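Local coordinates for monomethylamine corrinoid protein 1 (Methanosarcina barkeri, PDB 3EZX) that carries methyl groups on a bound corrinoid cofactor between MtmB and MtbA in methanogenesis from methylamine, at residues V33-I38 with P80-N85; D37-G42 with N73-L78; A199-E202 with E206-K209. All coordinates share one frame; numbering follows the deposited sequence.

Contact 1. Residues V33-I38 with P80-N85; sequences VPALDI and PELEKN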
loop_
_atom_site.group_PDB
_atom_site.type_symbol
_atom_site.label_atom_id
_atom_site.label_comp_id
_atom_site.label_asym_id
_atom_site.label_seq_id
_atom_site.Cartn_x
_atom_site.Cartn_y
_atom_site.Cartn_z
ATOM N N VAL A 33 6.131 16.480 -14.100
ATOM C CA VAL A 33 5.364 16.286 -12.880
ATOM C C VAL A 33 5.845 15.033 -12.158
ATOM O O VAL A 33 6.010 13.976 -12.768
ATOM C CB VAL A 33 3.858 16.155 -13.171
ATOM C CG1 VAL A 33 3.093 16.007 -11.861
ATOM C CG2 VAL A 33 3.388 17.378 -13.925
ATOM N N PRO A 34 6.090 15.141 -10.844
ATOM C CA PRO A 34 6.556 14.012 -10.033
ATOM C C PRO A 34 5.530 12.905 -9.846
ATOM O O PRO A 34 4.410 13.149 -9.411
ATOM C CB PRO A 34 6.945 14.671 -8.717
ATOM C CG PRO A 34 6.039 15.859 -8.642
ATOM C CD PRO A 34 6.036 16.382 -10.051
ATOM N N ALA A 35 5.942 11.684 -10.171
ATOM C CA ALA A 35 5.095 10.501 -10.073
ATOM C C ALA A 35 4.175 10.451 -8.861
ATOM O O ALA A 35 2.996 10.110 -8.984
ATOM C CB ALA A 35 5.964 9.239 -10.110
ATOM N N LEU A 36 4.703 10.781 -7.691
ATOM C CA LEU A 36 3.903 10.736 -6.472
ATOM C C LEU A 36 2.771 11.769 -6.470
ATOM O O LEU A 36 1.719 11.545 -5.882
ATOM C CB LEU A 36 4.805 10.927 -5.260
ATOM C CG LEU A 36 4.387 10.256 -3.951
ATOM C CD1 LEU A 36 4.123 8.758 -4.156
ATOM C CD2 LEU A 36 5.502 10.460 -2.943
ATOM N N ASP A 37 2.978 12.898 -7.141
ATOM C CA ASP A 37 1.938 13.922 -7.216
ATOM C C ASP A 37 0.846 13.449 -8.161
ATOM O O ASP A 37 -0.330 13.748 -7.971
ATOM C CB ASP A 37 2.522 15.249 -7.702
ATOM C CG ASP A 37 3.308 15.960 -6.622
ATOM O OD1 ASP A 37 4.240 15.341 -6.067
ATOM O OD2 ASP A 37 2.994 17.134 -6.331
ATOM N N ILE A 38 1.251 12.702 -9.183
ATOM C CA ILE A 38 0.321 12.138 -10.154
ATOM C C ILE A 38 -0.631 11.209 -9.402
ATOM O O ILE A 38 -1.824 11.153 -9.695
ATOM C CB ILE A 38 1.070 11.320 -11.228
ATOM C CG1 ILE A 38 1.945 12.256 -12.075
ATOM C CG2 ILE A 38 0.082 10.567 -12.094
ATOM C CD1 ILE A 38 2.773 11.529 -13.121
ATOM N N PRO A 80 8.434 2.260 -11.750
ATOM C CA PRO A 80 9.842 2.421 -12.108
ATOM C C PRO A 80 10.318 3.850 -11.849
ATOM O O PRO A 80 11.454 4.073 -11.434
ATOM C CB PRO A 80 9.868 2.039 -13.590
ATOM C CG PRO A 80 8.477 2.333 -14.053
ATOM C CD PRO A 80 7.647 1.824 -12.913
ATOM N N GLU A 81 9.436 4.813 -12.081
ATOM C CA GLU A 81 9.770 6.212 -11.860
ATOM C C GLU A 81 10.005 6.453 -10.370
ATOM O O GLU A 81 10.829 7.276 -9.991
ATOM C CB GLU A 81 8.629 7.103 -12.353
ATOM C CG GLU A 81 9.049 8.509 -12.707
ATOM C CD GLU A 81 10.063 8.532 -13.833
ATOM O OE1 GLU A 81 9.812 7.879 -14.868
ATOM O OE2 GLU A 81 11.105 9.203 -13.686
ATOM N N LEU A 82 9.277 5.718 -9.534
ATOM C CA LEU A 82 9.388 5.846 -8.084
ATOM C C LEU A 82 10.613 5.132 -7.529
ATOM O O LEU A 82 11.167 5.539 -6.509
ATOM C CB LEU A 82 8.143 5.273 -7.402
ATOM C CG LEU A 82 6.793 5.972 -7.559
ATOM C CD1 LEU A 82 5.698 5.078 -7.008
ATOM C CD2 LEU A 82 6.807 7.308 -6.833
ATOM N N GLU A 83 11.026 4.059 -8.194
ATOM C CA GLU A 83 12.177 3.292 -7.741
ATOM C C GLU A 83 13.493 4.021 -7.993
ATOM O O GLU A 83 14.564 3.530 -7.628
ATOM C CB GLU A 83 12.189 1.917 -8.413
ATOM C CG GLU A 83 10.942 1.100 -8.124
ATOM C CD GLU A 83 10.962 -0.260 -8.788
ATOM O OE1 GLU A 83 11.295 -0.326 -9.991
ATOM O OE2 GLU A 83 10.634 -1.257 -8.111
ATOM N N LYS A 84 13.413 5.191 -8.620
ATOM C CA LYS A 84 14.607 5.988 -8.878
ATOM C C LYS A 84 14.972 6.669 -7.568
ATOM O O LYS A 84 14.142 6.763 -6.663
ATOM C CB LYS A 84 14.336 7.041 -9.956
ATOM C CG LYS A 84 14.084 6.457 -11.332
ATOM C CD LYS A 84 13.829 7.546 -12.362
ATOM C CE LYS A 84 13.630 6.952 -13.752
ATOM N NZ LYS A 84 13.305 7.992 -14.766
ATOM N N ASN A 85 16.208 7.141 -7.460
ATOM C CA ASN A 85 16.654 7.799 -6.240
ATOM C C ASN A 85 16.651 6.811 -5.079
ATOM O O ASN A 85 16.208 7.144 -3.979
ATOM C CB ASN A 85 15.738 8.977 -5.893
ATOM C CG ASN A 85 15.589 9.956 -7.037
ATOM O OD1 ASN A 85 16.575 10.490 -7.548
ATOM N ND2 ASN A 85 14.348 10.203 -7.445
#
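Ala35 and Leu36, at the start of helix 35-55, meet Glu81 and Leu82, at the end of helix 61-82, in the N-terminal helical bundle of this corrinoid protein. Pro34 holds the N-cap position, and its carbonyl O accepts from Asp37 N and Ile38 N as the helix begins. Ala35 comes close to the other backbone, with its CA 6.6 Å from Glu81 CA. Its methyl CB points at helix 61-82 and lies 3.9 Å from Leu82 CD2. The same CB touches the aliphatic root of Glu81, 4.1 Å from Glu81 CB. Leu36 reaches over with one branch: its CD1 lies 4.1 Å from Leu82 CD2. The two leucine side chains cross at about a right angle, and CD2 of Leu82 serves both partners. Glu81 takes part through CB and CG, not its carboxylate. Its chain bends at chi2 (61°), and OE2 forms a salt bridge with Lys84 NZ at 2.7 Å, though Lys84 is poorly ordered. The cross-contact is thus apolar, with the charged pair beyond it. Around it, Leu29 of helix 20-30 touches Glu81, while Leu111, Thr114 and Met115 of helix 107-118 pack on Leu82, joining the bundle to the Rossmann-like domain.

Contact 2. Residues D37-G42 with N73-L78; sequences DIITKG and NAMEVL
Ile38 and Ile39 pack against Leu78 and Met75 inside the N-terminal helical bundle, where segments 37-42 and 73-78, of helices 35-55 and 61-82, run roughly antiparallel, at 146°. Their axes come within 11.5 Å. At that spacing the side chains, not the backbones, make the contact. All four are buried.

The contacts across it are apolar. Leu78 divides its two methyls. CD2 meets Ile38 CD1 at 3.8 Å, and CD1 faces Ile39 CG1 and Ile38 CG2. Ile39 and Leu78 pass each other in opposite directions. Ile39 sets CG1 beside its backbone N (chi1 -64°), and the extended chi2 carries CD1 on toward Met75. With an alanine at Ile39, Met75 CE would probably lose its partner on helix 35-55, and Leu78 CD1 would keep only its contact with Ile38 CG2 across this pair, with a gap opening beside them. Ala74 and Leu78 also touch Leu43, farther along helix 35-55.

The polar contacts lie within each helix. Ala74 O accepts from both Val77 N and Leu78 N. Lys41 NZ and Asp37 OD2 form a long, weak ion pair away from the apolar interface. The hydroxyl of Thr40 bonds to Leu36 O, one turn back.

Met75 is bent at chi2 and chi3, and its side chain crosses Ile39 at about a right angle, with the terminal methyl CE against Ile39 CD1.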
loop_
_atom_site.group_PDB
_atom_site.type_symbol
_atom_site.label_atom_id
_atom_site.label_comp_id
_atom_site.label_asym_id
_atom_site.label_seq_id
_atom_site.Cartn_x
_atom_site.Cartn_y
_atom_site.Cartn_z
ATOM N N ASP A 37 2.978 12.898 -7.141
ATOM C CA ASP A 37 1.938 13.922 -7.216
ATOM C C ASP A 37 0.846 13.449 -8.161
ATOM O O ASP A 37 -0.330 13.748 -7.971
ATOM C CB ASP A 37 2.522 15.249 -7.702
ATOM C CG ASP A 37 3.308 15.960 -6.622
ATOM O OD1 ASP A 37 4.240 15.341 -6.067
ATOM O OD2 ASP A 37 2.994 17.134 -6.331
ATOM N N ILE A 38 1.251 12.702 -9.183
ATOM C CA ILE A 38 0.321 12.138 -10.154
ATOM C C ILE A 38 -0.631 11.209 -9.402
ATOM O O ILE A 38 -1.824 11.153 -9.695
ATOM C CB ILE A 38 1.070 11.320 -11.228
ATOM C CG1 ILE A 38 1.945 12.256 -12.075
ATOM C CG2 ILE A 38 0.082 10.567 -12.094
ATOM C CD1 ILE A 38 2.773 11.529 -13.121
ATOM N N ILE A 39 -0.085 10.478 -8.433
ATOM C CA ILE A 39 -0.876 9.555 -7.632
ATOM C C ILE A 39 -1.766 10.276 -6.619
ATOM O O ILE A 39 -2.994 10.204 -6.693
ATOM C CB ILE A 39 0.025 8.565 -6.859
ATOM C CG1 ILE A 39 0.781 7.674 -7.835
ATOM C CG2 ILE A 39 -0.812 7.713 -5.905
ATOM C CD1 ILE A 39 1.735 6.721 -7.160
ATOM N N THR A 40 -1.146 10.989 -5.687
ATOM C CA THR A 40 -1.888 11.682 -4.640
ATOM C C THR A 40 -2.794 12.825 -5.092
ATOM O O THR A 40 -3.831 13.059 -4.479
ATOM C CB THR A 40 -0.935 12.213 -3.545
ATOM O OG1 THR A 40 -0.194 13.332 -4.047
ATOM C CG2 THR A 40 0.037 11.118 -3.121
ATOM N N LYS A 41 -2.421 13.539 -6.148
ATOM C CA LYS A 41 -3.262 14.644 -6.611
ATOM C C LYS A 41 -4.146 14.305 -7.809
ATOM O O LYS A 41 -4.990 15.113 -8.209
ATOM C CB LYS A 41 -2.402 15.870 -6.930
ATOM C CG LYS A 41 -1.868 16.568 -5.688
ATOM C CD LYS A 41 -0.956 17.730 -6.038
ATOM C CE LYS A 41 -0.383 18.368 -4.778
ATOM N NZ LYS A 41 0.621 19.426 -5.090
ATOM N N GLY A 42 -3.968 13.106 -8.361
ATOM C CA GLY A 42 -4.754 12.691 -9.511
ATOM C C GLY A 42 -5.445 11.338 -9.416
ATOM O O GLY A 42 -6.669 11.268 -9.303
ATOM N N ASN A 73 -2.536 -0.320 -14.058
ATOM C CA ASN A 73 -1.807 -0.034 -15.280
ATOM C C ASN A 73 -1.021 1.264 -15.108
ATOM O O ASN A 73 0.075 1.413 -15.645
ATOM C CB ASN A 73 -2.767 0.086 -16.469
ATOM C CG ASN A 73 -3.226 -1.266 -16.994
ATOM O OD1 ASN A 73 -3.990 -1.342 -17.958
ATOM N ND2 ASN A 73 -2.759 -2.339 -16.369
ATOM N N ALA A 74 -1.587 2.201 -14.357
ATOM C CA ALA A 74 -0.931 3.478 -14.112
ATOM C C ALA A 74 0.324 3.253 -13.278
ATOM O O ALA A 74 1.353 3.902 -13.482
ATOM C CB ALA A 74 -1.879 4.418 -13.382
ATOM N N MET A 75 0.231 2.316 -12.342
ATOM C CA MET A 75 1.339 1.990 -11.455
ATOM C C MET A 75 2.513 1.346 -12.179
ATOM O O MET A 75 3.659 1.487 -11.758
ATOM C CB MET A 75 0.842 1.088 -10.328
ATOM C CG MET A 75 -0.060 1.805 -9.338
ATOM S SD MET A 75 0.863 2.925 -8.269
ATOM C CE MET A 75 1.067 4.309 -9.330
ATOM N N GLU A 76 2.227 0.650 -13.274
ATOM C CA GLU A 76 3.281 0.013 -14.047
ATOM C C GLU A 76 4.157 1.089 -14.688
ATOM O O GLU A 76 5.340 0.872 -14.950
ATOM C CB GLU A 76 2.682 -0.887 -15.130
ATOM C CG GLU A 76 1.792 -1.987 -14.591
ATOM C CD GLU A 76 1.395 -2.980 -15.661
ATOM O OE1 GLU A 76 1.009 -2.541 -16.767
ATOM O OE2 GLU A 76 1.463 -4.200 -15.398
ATOM N N VAL A 77 3.574 2.258 -14.930
ATOM C CA VAL A 77 4.322 3.350 -15.528
ATOM C C VAL A 77 5.024 4.210 -14.481
ATOM O O VAL A 77 6.097 4.744 -14.738
ATOM C CB VAL A 77 3.411 4.257 -16.378
ATOM C CG1 VAL A 77 4.223 5.386 -16.983
ATOM C CG2 VAL A 77 2.746 3.446 -17.481
ATOM N N LEU A 78 4.427 4.333 -13.299
ATOM C CA LEU A 78 5.007 5.150 -12.235
ATOM C C LEU A 78 5.968 4.413 -11.295
ATOM O O LEU A 78 6.925 5.010 -10.801
ATOM C CB LEU A 78 3.892 5.803 -11.405
ATOM C CG LEU A 78 2.826 6.614 -12.155
ATOM C CD1 LEU A 78 1.793 7.102 -11.168
ATOM C CD2 LEU A 78 3.454 7.786 -12.885
#

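Contact 3. Residues A199-E202 with E206-K209; sequences ATAE and EAAK
Ala201 packs on Ala207 in a short-range contact between the loop before helix 204-213 and the first turns of that helix. It belongs to the C-terminal B12-binding domain, a Rossmann-like fold built on a parallel sheet. The loop carries part of the cofactor pocket: Ala201 and Glu202 both touch the bound 5-hydroxybenzimidazolylcobamide.

The apolar part is small and close. Ala201 CB points at the helix and lies 3.6 Å from Ala207 CB. It also borders the helix backbone, near Ala207 N and Ala207 CA. The CA atoms of Ala201 and Ala207 are 4.8 Å apart. At that spacing the two methyls touch directly. Ala201 therefore has the helix and the cofactor as neighbours.

The polar part lies beside it. With CG beside its backbone N (chi1 -65°) and the chain extended beyond, Glu202 runs alongside Glu206, which is also extended beyond CG. The two point the same way. OE2 of Glu202 and OE1 of Glu206 are 4.2 Å apart, with the carboxylate planes turned 79° against each other. Glu206 OE1 also approaches Glu202 N, but at 3.8 Å this is proximity and not a hydrogen bond.

Asn203 OD1 accepts from Glu206 N near the start of the helix. Elsewhere on the loop, Thr200 touches Asp189 and Ile192 of helix 189-195.

The closeness of two carboxylates may raise the pKa of one of them a little, though the exposure of Glu202 to solvent would probably soften the effect.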
loop_
_atom_site.group_PDB
_atom_site.type_symbol
_atom_site.label_atom_id
_atom_site.label_comp_id
_atom_site.label_asym_id
_atom_site.label_seq_id
_atom_site.Cartn_x
_atom_site.Cartn_y
_atom_site.Cartn_z
ATOM N N ALA A 199 2.773 0.917 14.672
ATOM C CA ALA A 199 2.389 2.079 13.876
ATOM C C ALA A 199 1.334 1.850 12.794
ATOM O O ALA A 199 0.514 0.929 12.864
ATOM C CB ALA A 199 3.635 2.694 13.240
ATOM N N THR A 200 1.377 2.738 11.804
ATOM C CA THR A 200 0.487 2.742 10.647
ATOM C C THR A 200 0.687 4.053 9.897
ATOM O O THR A 200 1.253 5.004 10.432
ATOM C CB THR A 200 -1.005 2.643 11.048
ATOM O OG1 THR A 200 -1.824 2.893 9.896
ATOM C CG2 THR A 200 -1.337 3.652 12.131
ATOM N N ALA A 201 0.230 4.093 8.653
ATOM C CA ALA A 201 0.340 5.291 7.835
ATOM C C ALA A 201 -0.954 5.441 7.048
ATOM O O ALA A 201 -1.809 4.555 7.070
ATOM C CB ALA A 201 1.526 5.180 6.891
ATOM N N GLU A 202 -1.103 6.564 6.359
ATOM C CA GLU A 202 -2.307 6.802 5.579
ATOM C C GLU A 202 -1.999 6.830 4.094
ATOM O O GLU A 202 -2.907 6.826 3.270
ATOM C CB GLU A 202 -2.959 8.113 6.008
ATOM C CG GLU A 202 -3.463 8.095 7.441
ATOM C CD GLU A 202 -3.923 9.462 7.913
ATOM O OE1 GLU A 202 -4.815 10.049 7.263
ATOM O OE2 GLU A 202 -3.392 9.948 8.937
ATOM N N GLU A 206 3.905 8.933 3.901
ATOM C CA GLU A 206 4.012 8.858 5.351
ATOM C C GLU A 206 4.512 7.489 5.785
ATOM O O GLU A 206 5.295 7.371 6.730
ATOM C CB GLU A 206 2.654 9.138 5.989
ATOM C CG GLU A 206 2.741 9.844 7.323
ATOM C CD GLU A 206 1.378 10.189 7.876
ATOM O OE1 GLU A 206 0.651 9.261 8.292
ATOM O OE2 GLU A 206 1.029 11.390 7.884
ATOM N N ALA A 207 4.054 6.453 5.090
ATOM C CA ALA A 207 4.460 5.092 5.400
ATOM C C ALA A 207 5.979 5.018 5.439
ATOM O O ALA A 207 6.558 4.461 6.368
ATOM C CB ALA A 207 3.910 4.134 4.354
ATOM N N ALA A 208 6.617 5.591 4.423
ATOM C CA ALA A 208 8.071 5.595 4.340
ATOM C C ALA A 208 8.679 6.318 5.539
ATOM O O ALA A 208 9.596 5.803 6.180
ATOM C CB ALA A 208 8.517 6.256 3.044
ATOM N N LYS A 209 8.175 7.512 5.841
ATOM C CA LYS A 209 8.683 8.271 6.975
ATOM C C LYS A 209 8.543 7.465 8.260
ATOM O O LYS A 209 9.525 7.243 8.966
ATOM C CB LYS A 209 7.933 9.597 7.132
ATOM C CG LYS A 209 8.367 10.689 6.173
ATOM C CD LYS A 209 7.705 12.013 6.529
ATOM C CE LYS A 209 8.184 13.141 5.627
ATOM N NZ LYS A 209 7.540 14.439 5.987
#

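Contacts 1 and 2 join the same pair, helix 35-55 and helix 61-82, and share Asp37 and Ile38. Their centres are 8 Å apart. Contact 2 is the core of that interface, with four buried apolar side chains. Contact 1 lies nearer the ends of the helices and is partly buried, so a glutamate can take part by its aliphatic root. The two touch where Leu82 CD1 meets Ile39 CD1 at 4.3 Å. Contact 3 is in the other domain, about 18 Å from contact 1 between centres. It joins a loop to the helix that follows, combines alanine packing with two close carboxylates, and alone includes residues that touch the cofactor through the loop before helix 204-213.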